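Local coordinates for TOG array regulator of axonemal microtubules protein 1 (Mus musculus, PDB 5DN7) that promotes microtubule polymerization through its TOG domains and takes part in ciliogenesis, supporting ciliary microtubule acetylation, polyglutamylation and control of cilium length, at residues A[252-255]-A[256-260]; A[206-209]-A[210-214]; A[139-142]-A[143-147]. One frame throughout, in Å; residues are numbered along the deposited sequence.

Interaction 1 of 3, residues A[252-255]-A[256-260]; sequences RLTE and QGFVE
Arg252 faces Glu260 in the hydrogen-bonded pair of a short antiparallel hairpin, Arg252 N giving to Glu260 O (3.0 Å) and Glu260 N to Arg252 O (2.9 Å). Their side chains lie alongside one another and run the same way, a bend at chi3 of the arginine bringing NH1 back to Glu260 OE1 in a 2.9 Å salt bridge. The carboxylate oxygen sits at the edge of the guanidinium, in its plane, but is itself met from above the carboxylate, the two planes being 59° apart. Leu253 turns to the other face, where its CD2 meets Val259 CG2 at 3.8 Å in the non-hydrogen-bonded pair. Thr254 then closes the hairpin with three of its polar atoms. Its N donates to Phe258 O at 2.8 Å; its O accepts from Gly257 N at 3.0 Å, with that donor well above the carbonyl plane. With OG1 placed between the backbone N and the carbonyl carbon (chi1 75°), OG1 accepts a bond from Phe258 N at 3.0 Å, while CG2 packs across Glu260, 3.5 Å from OE2. Glu255 occupies the second place of the type I turn from Thr254 to Gly257, and Gly257, with positive phi, supplies the G1 bulge; a side chain there would jam against the preceding carbonyl. The hairpin lies against two helices of the TOG 2 domain: Leu253 and Val259 rest on helix 156-172, and Phe258, with Gln256 CB over one ring face, packs against helix 121-138, where Lys124 makes a cation-pi contact with the ring and Gln125 binds Gln256 OE1.

Interaction 2 of 3, residues A[206-209]-A[210-214]; sequences FAVL and ASSMG
Backbone bonds of the i to i+4 kind join Phe206, Ala207, Val208 and Leu209 to Ala210, Ser211, Ser212 and Met213, the last turns of an alpha-helix. The first of them, Ala210 N to Phe206 O, measures 2.9 Å, and Met213 N reaches Leu209 O at 2.9 Å; Ser212 N also makes a weak bond to Leu209 O. A side-chain bond is laid over this ladder: Ser212 OG, anti to its own carbonyl carbon at chi1 -61°, folds back and donates to Val208 O at 2.9 Å. Ser212 N gives a second bond to that oxygen, and the two donors approach from opposite faces of the carbonyl plane. Putting an alanine here would probably leave Val208 O with the backbone N as the sole survivor of that pair, a bond bent to 137°. Apolar contact is slighter, Met213 CE lying 4.5 Å from Leu209 CB, while Leu209 CD1 sits over one face of the Phe206 ring. Gly214, with positive phi, ends the helix. Within HEAT 8, a predicted repeat, Phe206, Leu209 and Met213 face helix 180-187, Met213 also meets helix 219-226, and Ala207 and Ala210 touch helix 237-246.

Interaction 3 of 3, residues A[139-142]-A[143-147]; sequences GPQR and VLSLL
Gln141 O is gripped twice by one residue, Ser145, whose backbone N reaches it at 2.9 Å and whose OG reaches it at 3.1 Å. The backbone donor comes nearly in line with the carbonyl, whereas the hydroxyl stands above the carbonyl plane, 42° out of it. The serine can do both because its OG lies anti to the carbonyl carbon and beside its own N (chi1 -58°), which swings the oxygen back down the helix. Gln141 itself bends at chi2, carrying the amide forward over this turn until NE2 is 3.2 Å from Ser145 OG; the other end of the amide, OE1, is held from beyond the helix by the backbone N of Asp179. Neighbouring rungs are regular: Leu144 N binds Pro140 O at 2.9 Å, and Leu146 N binds Arg142 O at 3.1 Å in an almost straight bond of 172°. Leucine side chains come close to these oxygens, Leu144 CG lying 3.2 Å from Pro140 O and Leu146 CG 3.4 Å from Arg142 O. Ahead of them Gly139, at the N-cap position and with positive phi, turns the chain from helix 121-138 into helix 140-148; its O lies 3.6 Å from Val143 CG2. Val143 and Leu144 then pack on Met135, and Pro140 and Leu144 on Ser169 of helix 156-172. This chemistry is consistent with a helix start fixed within the HEAT-type solenoid of a TOG domain: a glycine that permits the sharp join, a serine hydroxyl kept occupied on its own helix, and a glutamine amide that ties this turn to the loop at Asp179.

Followed from the N terminus, the three contacts come in series, none nesting in or crossing another. Interaction 3 marks the start of helix 140-148 in the predicted HEAT 7 repeat, directly after the turn out of helix 121-138. Interaction 2 follows at the end of helix 196-213 in the predicted HEAT 8, its centre about 18 Å from that of interaction 3. Both are local helical contacts, so the hairpin of interaction 1 alone closes a loop. There the chain turns back along the solenoid: the approach through Leu250 and Pro251 brushes Ser211 and Val208 of interaction 2, and the hairpin reaches helices 156-172 and 121-138, which also pack against interaction 3.

Interaction 1 of 3, residues A[252-255]-A[256-260]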
ATOM      1  N   ARG A 252       9.638  -3.394  13.034  1.00 19.49           N
ATOM      2  CA  ARG A 252      10.251  -4.403  12.178  1.00 18.43           C
ATOM      3  C   ARG A 252       9.172  -4.952  11.297  1.00 20.69           C
ATOM      4  O   ARG A 252       7.984  -4.685  11.532  1.00 18.11           O
ATOM      5  CB  ARG A 252      10.888  -5.541  12.998  1.00 17.61           C
ATOM      6  CG  ARG A 252       9.864  -6.339  13.835  1.00 17.90           C
ATOM      7  CD  ARG A 252      10.522  -7.514  14.578  1.00 24.75           C
ATOM      8  NE  ARG A 252      11.139  -8.463  13.655  1.00 28.31           N
ATOM      9  CZ  ARG A 252      10.488  -9.444  13.044  1.00 26.77           C
ATOM     10  NH1 ARG A 252       9.195  -9.614  13.270  1.00 26.30           N
ATOM     11  NH2 ARG A 252      11.132 -10.266  12.221  1.00 20.44           N
ATOM     12  N   LEU A 253       9.576  -5.754  10.321  1.00 18.23           N
ATOM     13  CA  LEU A 253       8.643  -6.386   9.404  1.00 18.53           C
ATOM     14  C   LEU A 253       8.494  -7.860   9.695  1.00 20.99           C
ATOM     15  O   LEU A 253       9.481  -8.555   9.886  1.00 28.55           O
ATOM     16  CB  LEU A 253       9.108  -6.222   7.959  1.00 24.67           C
ATOM     17  CG  LEU A 253       9.088  -4.830   7.346  1.00 27.55           C
ATOM     18  CD1 LEU A 253       9.506  -4.948   5.898  1.00 31.32           C
ATOM     19  CD2 LEU A 253       7.700  -4.222   7.465  1.00 24.13           C
ATOM     20  N   THR A 254       7.262  -8.348   9.706  1.00 32.93           N
ATOM     21  CA  THR A 254       7.040  -9.785   9.736  1.00 34.26           C
ATOM     22  C   THR A 254       7.379 -10.376   8.375  1.00 36.20           C
ATOM     23  O   THR A 254       7.627  -9.652   7.427  1.00 30.92           O
ATOM     24  CB  THR A 254       5.602 -10.144  10.066  1.00 29.09           C
ATOM     25  OG1 THR A 254       4.780  -9.888   8.921  1.00 26.42           O
ATOM     26  CG2 THR A 254       5.113  -9.334  11.258  1.00 32.83           C
ATOM     27  N   GLU A 255       7.366 -11.703   8.294  1.00 37.05           N
ATOM     28  CA  GLU A 255       7.571 -12.393   7.029  1.00 40.84           C
ATOM     29  C   GLU A 255       6.453 -12.014   6.065  1.00 52.05           C
ATOM     30  O   GLU A 255       6.683 -11.834   4.871  1.00 54.39           O
ATOM     31  CB  GLU A 255       7.597 -13.907   7.240  1.00 48.04           C
ATOM     32  CG  GLU A 255       7.878 -14.705   5.977  1.00 60.80           C
ATOM     33  CD  GLU A 255       7.945 -16.198   6.234  1.00 76.34           C
ATOM     34  OE1 GLU A 255       7.733 -16.613   7.392  1.00 84.48           O
ATOM     35  OE2 GLU A 255       8.209 -16.956   5.276  1.00 79.14           O
ATOM     36  N   GLN A 256       5.249 -11.855   6.602  1.00 53.65           N
ATOM     37  CA  GLN A 256       4.098 -11.471   5.794  1.00 56.21           C
ATOM     38  C   GLN A 256       4.168 -10.015   5.331  1.00 53.62           C
ATOM     39  O   GLN A 256       3.251  -9.530   4.667  1.00 68.62           O
ATOM     40  CB  GLN A 256       2.800 -11.712   6.567  1.00 61.87           C
ATOM     41  CG  GLN A 256       2.495 -13.178   6.829  1.00 71.62           C
ATOM     42  CD  GLN A 256       1.537 -13.378   7.985  1.00 89.78           C
ATOM     43  OE1 GLN A 256       0.402 -13.816   7.798  1.00 99.35           O
ATOM     44  NE2 GLN A 256       1.990 -13.058   9.191  1.00 93.24           N
ATOM     45  N   GLY A 257       5.248  -9.319   5.676  1.00 42.35           N
ATOM     46  CA  GLY A 257       5.395  -7.929   5.276  1.00 30.01           C
ATOM     47  C   GLY A 257       4.631  -6.966   6.165  1.00 28.04           C
ATOM     48  O   GLY A 257       4.540  -5.790   5.853  1.00 28.68           O
ATOM     49  N   PHE A 258       4.085  -7.442   7.284  1.00 24.94           N
ATOM     50  CA  PHE A 258       3.346  -6.553   8.182  1.00 22.07           C
ATOM     51  C   PHE A 258       4.324  -5.806   9.064  1.00 23.84           C
ATOM     52  O   PHE A 258       5.405  -6.311   9.351  1.00 26.39           O
ATOM     53  CB  PHE A 258       2.348  -7.318   9.064  1.00 27.68           C
ATOM     54  CG  PHE A 258       1.346  -8.129   8.291  1.00 29.92           C
ATOM     55  CD1 PHE A 258       1.206  -7.972   6.926  1.00 33.79           C
ATOM     56  CD2 PHE A 258       0.541  -9.044   8.934  1.00 39.10           C
ATOM     57  CE1 PHE A 258       0.291  -8.719   6.211  1.00 35.05           C
ATOM     58  CE2 PHE A 258      -0.377  -9.795   8.222  1.00 43.52           C
ATOM     59  CZ  PHE A 258      -0.497  -9.626   6.852  1.00 37.59           C
ATOM     60  N   VAL A 259       3.937  -4.614   9.505  1.00 21.71           N
ATOM     61  CA  VAL A 259       4.739  -3.854  10.443  1.00 14.67           C
ATOM     62  C   VAL A 259       4.361  -4.203  11.885  1.00 18.20           C
ATOM     63  O   VAL A 259       3.199  -4.130  12.274  1.00 22.62           O
ATOM     64  CB  VAL A 259       4.579  -2.332  10.235  1.00 19.99           C
ATOM     65  CG1 VAL A 259       5.350  -1.549  11.295  1.00 16.12           C
ATOM     66  CG2 VAL A 259       5.030  -1.921   8.827  1.00 24.08           C
ATOM     67  N   GLU A 260       5.361  -4.561  12.674  1.00 18.63           N
ATOM     68  CA  GLU A 260       5.205  -4.670  14.112  1.00 19.45           C
ATOM     69  C   GLU A 260       5.847  -3.461  14.761  1.00 23.75           C
ATOM     70  O   GLU A 260       6.986  -3.134  14.450  1.00 20.70           O
ATOM     71  CB  GLU A 260       5.842  -5.949  14.646  1.00 16.78           C
ATOM     72  CG  GLU A 260       5.203  -7.220  14.137  1.00 21.26           C
ATOM     73  CD  GLU A 260       5.924  -8.466  14.640  1.00 29.02           C
ATOM     74  OE1 GLU A 260       7.138  -8.374  14.962  1.00 35.08           O
ATOM     75  OE2 GLU A 260       5.274  -9.536  14.739  1.00 30.64           O
TER

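Interaction 2 of 3, residues A[206-209]-A[210-214]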
ATOM      1  N   PHE A 206       8.257   8.195  11.852  1.00 14.41           N
ATOM      2  CA  PHE A 206       9.276   9.203  12.124  1.00 15.10           C
ATOM      3  C   PHE A 206      10.514   8.592  12.803  1.00 21.11           C
ATOM      4  O   PHE A 206      11.630   9.032  12.539  1.00 24.56           O
ATOM      5  CB  PHE A 206       8.690  10.366  12.940  1.00 15.55           C
ATOM      6  CG  PHE A 206       8.313  11.577  12.066  1.00 15.65           C
ATOM      7  CD1 PHE A 206       7.345  11.462  11.076  1.00 20.53           C
ATOM      8  CD2 PHE A 206       8.976  12.792  12.198  1.00 16.46           C
ATOM      9  CE1 PHE A 206       7.023  12.549  10.242  1.00 23.40           C
ATOM     10  CE2 PHE A 206       8.676  13.880  11.355  1.00 19.79           C
ATOM     11  CZ  PHE A 206       7.691  13.755  10.390  1.00 19.88           C
ATOM     12  N   ALA A 207      10.332   7.572  13.643  1.00 18.80           N
ATOM     13  CA  ALA A 207      11.484   6.867  14.204  1.00 22.13           C
ATOM     14  C   ALA A 207      12.324   6.249  13.085  1.00 22.01           C
ATOM     15  O   ALA A 207      13.572   6.371  13.075  1.00 22.02           O
ATOM     16  CB  ALA A 207      11.041   5.783  15.204  1.00 16.29           C
ATOM     17  N   VAL A 208      11.649   5.603  12.130  1.00 20.48           N
ATOM     18  CA  VAL A 208      12.386   5.025  11.003  1.00 18.47           C
ATOM     19  C   VAL A 208      13.062   6.082  10.103  1.00 20.24           C
ATOM     20  O   VAL A 208      14.176   5.872   9.591  1.00 27.02           O
ATOM     21  CB  VAL A 208      11.483   4.141  10.127  1.00 15.23           C
ATOM     22  CG1 VAL A 208      12.310   3.497   9.019  1.00 18.88           C
ATOM     23  CG2 VAL A 208      10.837   3.062  10.979  1.00 14.62           C
ATOM     24  N   LEU A 209      12.399   7.210   9.894  1.00 19.24           N
ATOM     25  CA  LEU A 209      13.037   8.302   9.159  1.00 24.33           C
ATOM     26  C   LEU A 209      14.284   8.792   9.890  1.00 20.06           C
ATOM     27  O   LEU A 209      15.312   8.973   9.273  1.00 21.31           O
ATOM     28  CB  LEU A 209      12.075   9.464   8.937  1.00 19.57           C
ATOM     29  CG  LEU A 209      10.931   9.167   7.976  1.00 20.72           C
ATOM     30  CD1 LEU A 209       9.949  10.304   8.015  1.00 15.02           C
ATOM     31  CD2 LEU A 209      11.480   8.970   6.559  1.00 17.52           C
ATOM     32  N   ALA A 210      14.186   9.012  11.202  1.00 26.69           N
ATOM     33  CA  ALA A 210      15.346   9.454  11.981  1.00 30.60           C
ATOM     34  C   ALA A 210      16.498   8.473  11.827  1.00 28.20           C
ATOM     35  O   ALA A 210      17.641   8.873  11.604  1.00 28.96           O
ATOM     36  CB  ALA A 210      14.993   9.611  13.447  1.00 23.77           C
ATOM     37  N   SER A 211      16.187   7.186  11.934  1.00 25.57           N
ATOM     38  CA  SER A 211      17.206   6.154  11.774  1.00 25.86           C
ATOM     39  C   SER A 211      17.823   6.146  10.371  1.00 30.93           C
ATOM     40  O   SER A 211      19.021   5.869  10.207  1.00 36.61           O
ATOM     41  CB  SER A 211      16.604   4.784  12.106  1.00 33.78           C
ATOM     42  OG  SER A 211      17.407   3.730  11.620  1.00 46.37           O
ATOM     43  N   SER A 212      17.023   6.454   9.359  1.00 27.41           N
ATOM     44  CA  SER A 212      17.501   6.359   7.986  1.00 31.77           C
ATOM     45  C   SER A 212      18.284   7.580   7.542  1.00 33.71           C
ATOM     46  O   SER A 212      19.143   7.480   6.674  1.00 28.23           O
ATOM     47  CB  SER A 212      16.339   6.128   7.035  1.00 34.05           C
ATOM     48  OG  SER A 212      15.717   4.901   7.374  1.00 49.86           O
ATOM     49  N   MET A 213      17.965   8.730   8.126  1.00 34.68           N
ATOM     50  CA  MET A 213      18.705   9.957   7.864  1.00 36.95           C
ATOM     51  C   MET A 213      20.061   9.961   8.555  1.00 46.84           C
ATOM     52  O   MET A 213      20.977  10.671   8.133  1.00 47.02           O
ATOM     53  CB  MET A 213      17.910  11.175   8.331  1.00 31.44           C
ATOM     54  CG  MET A 213      16.675  11.464   7.516  1.00 33.90           C
ATOM     55  SD  MET A 213      15.587  12.573   8.418  1.00 46.38           S
ATOM     56  CE  MET A 213      14.342  12.928   7.179  1.00 38.34           C
ATOM     57  N   GLY A 214      20.177   9.183   9.631  1.00 53.98           N
ATOM     58  CA  GLY A 214      21.337   9.251  10.505  1.00 59.19           C
ATOM     59  C   GLY A 214      21.199  10.469  11.406  1.00 72.07           C
ATOM     60  O   GLY A 214      20.659  11.493  10.981  1.00 78.63           O
TER

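Interaction 3 of 3, residues A[139-142]-A[143-147]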
ATOM      1  N   GLY A 139      10.207   1.120  -8.158  1.00 27.17           N
ATOM      2  CA  GLY A 139      10.912   1.853  -7.126  1.00 32.40           C
ATOM      3  C   GLY A 139       9.967   2.391  -6.062  1.00 28.20           C
ATOM      4  O   GLY A 139       8.857   2.833  -6.358  1.00 23.72           O
ATOM      5  N   PRO A 140      10.406   2.326  -4.801  1.00 26.28           N
ATOM      6  CA  PRO A 140       9.602   2.676  -3.619  1.00 17.00           C
ATOM      7  C   PRO A 140       9.148   4.137  -3.569  1.00 18.77           C
ATOM      8  O   PRO A 140       8.015   4.405  -3.162  1.00 24.08           O
ATOM      9  CB  PRO A 140      10.549   2.372  -2.454  1.00 15.87           C
ATOM     10  CG  PRO A 140      11.943   2.369  -3.066  1.00 17.04           C
ATOM     11  CD  PRO A 140      11.750   1.835  -4.446  1.00 20.48           C
ATOM     12  N   GLN A 141       9.999   5.071  -3.977  1.00 24.51           N
ATOM     13  CA  GLN A 141       9.633   6.479  -3.842  1.00 25.63           C
ATOM     14  C   GLN A 141       8.415   6.840  -4.701  1.00 24.13           C
ATOM     15  O   GLN A 141       7.475   7.453  -4.198  1.00 27.18           O
ATOM     16  CB  GLN A 141      10.818   7.387  -4.176  1.00 26.40           C
ATOM     17  CG  GLN A 141      10.546   8.876  -3.907  1.00 29.63           C
ATOM     18  CD  GLN A 141      10.155   9.133  -2.461  1.00 35.87           C
ATOM     19  OE1 GLN A 141      11.008   9.191  -1.567  1.00 32.94           O
ATOM     20  NE2 GLN A 141       8.851   9.252  -2.216  1.00 38.67           N
ATOM     21  N   ARG A 142       8.423   6.462  -5.979  1.00 26.53           N
ATOM     22  CA  ARG A 142       7.248   6.647  -6.845  1.00 29.77           C
ATOM     23  C   ARG A 142       5.935   6.136  -6.199  1.00 20.45           C
ATOM     24  O   ARG A 142       4.964   6.911  -5.992  1.00 32.99           O
ATOM     25  CB  ARG A 142       7.471   5.940  -8.189  1.00 21.47           C
ATOM     26  CG  ARG A 142       7.933   6.874  -9.306  1.00 44.84           C
ATOM     27  CD  ARG A 142       7.733   6.265 -10.708  1.00 56.14           C
ATOM     28  NE  ARG A 142       6.410   6.562 -11.266  1.00 57.93           N
ATOM     29  CZ  ARG A 142       5.934   6.041 -12.397  1.00 56.01           C
ATOM     30  NH1 ARG A 142       6.671   5.181 -13.100  1.00 52.31           N
ATOM     31  NH2 ARG A 142       4.719   6.372 -12.822  1.00 49.05           N
ATOM     32  N   VAL A 143       5.934   4.836  -5.882  1.00 22.63           N
ATOM     33  CA  VAL A 143       4.813   4.175  -5.194  1.00 14.97           C
ATOM     34  C   VAL A 143       4.355   5.018  -4.011  1.00 21.12           C
ATOM     35  O   VAL A 143       3.178   5.342  -3.899  1.00 21.67           O
ATOM     36  CB  VAL A 143       5.183   2.770  -4.688  1.00 19.65           C
ATOM     37  CG1 VAL A 143       4.056   2.192  -3.792  1.00 23.13           C
ATOM     38  CG2 VAL A 143       5.473   1.833  -5.834  1.00 21.31           C
ATOM     39  N   LEU A 144       5.298   5.420  -3.159  1.00 17.13           N
ATOM     40  CA  LEU A 144       4.942   6.136  -1.944  1.00 21.10           C
ATOM     41  C   LEU A 144       4.368   7.524  -2.208  1.00 26.31           C
ATOM     42  O   LEU A 144       3.498   7.953  -1.470  1.00 24.83           O
ATOM     43  CB  LEU A 144       6.135   6.256  -0.995  1.00 23.32           C
ATOM     44  CG  LEU A 144       6.651   4.990  -0.291  1.00 24.38           C
ATOM     45  CD1 LEU A 144       7.586   5.334   0.881  1.00 17.65           C
ATOM     46  CD2 LEU A 144       5.505   4.110   0.171  1.00 18.69           C
ATOM     47  N   SER A 145       4.835   8.237  -3.226  1.00 27.58           N
ATOM     48  CA  SER A 145       4.282   9.584  -3.474  1.00 37.51           C
ATOM     49  C   SER A 145       2.820   9.495  -3.950  1.00 33.05           C
ATOM     50  O   SER A 145       1.881  10.197  -3.407  1.00 39.29           O
ATOM     51  CB  SER A 145       5.144  10.330  -4.492  1.00 36.47           C
ATOM     52  OG  SER A 145       6.478  10.431  -4.015  1.00 36.45           O
ATOM     53  N   LEU A 146       2.628   8.592  -4.922  1.00 25.21           N
ATOM     54  CA  LEU A 146       1.270   8.320  -5.369  1.00 26.46           C
ATOM     55  C   LEU A 146       0.403   7.966  -4.167  1.00 27.14           C
ATOM     56  O   LEU A 146      -0.627   8.560  -3.935  1.00 27.26           O
ATOM     57  CB  LEU A 146       1.232   7.193  -6.399  1.00 23.37           C
ATOM     58  CG  LEU A 146       2.011   7.489  -7.679  1.00 33.70           C
ATOM     59  CD1 LEU A 146       1.805   6.395  -8.728  1.00 35.76           C
ATOM     60  CD2 LEU A 146       1.617   8.866  -8.212  1.00 35.63           C
ATOM     61  N   LEU A 147       0.876   7.019  -3.373  1.00 27.95           N
ATOM     62  CA  LEU A 147       0.119   6.486  -2.257  1.00 22.73           C
ATOM     63  C   LEU A 147      -0.190   7.519  -1.187  1.00 22.32           C
ATOM     64  O   LEU A 147      -1.260   7.501  -0.592  1.00 16.40           O
ATOM     65  CB  LEU A 147       0.890   5.322  -1.645  1.00 20.96           C
ATOM     66  CG  LEU A 147       0.165   4.518  -0.584  1.00 26.99           C
ATOM     67  CD1 LEU A 147      -1.196   4.026  -1.132  1.00 19.48           C
ATOM     68  CD2 LEU A 147       1.050   3.355  -0.161  1.00 22.27           C
TER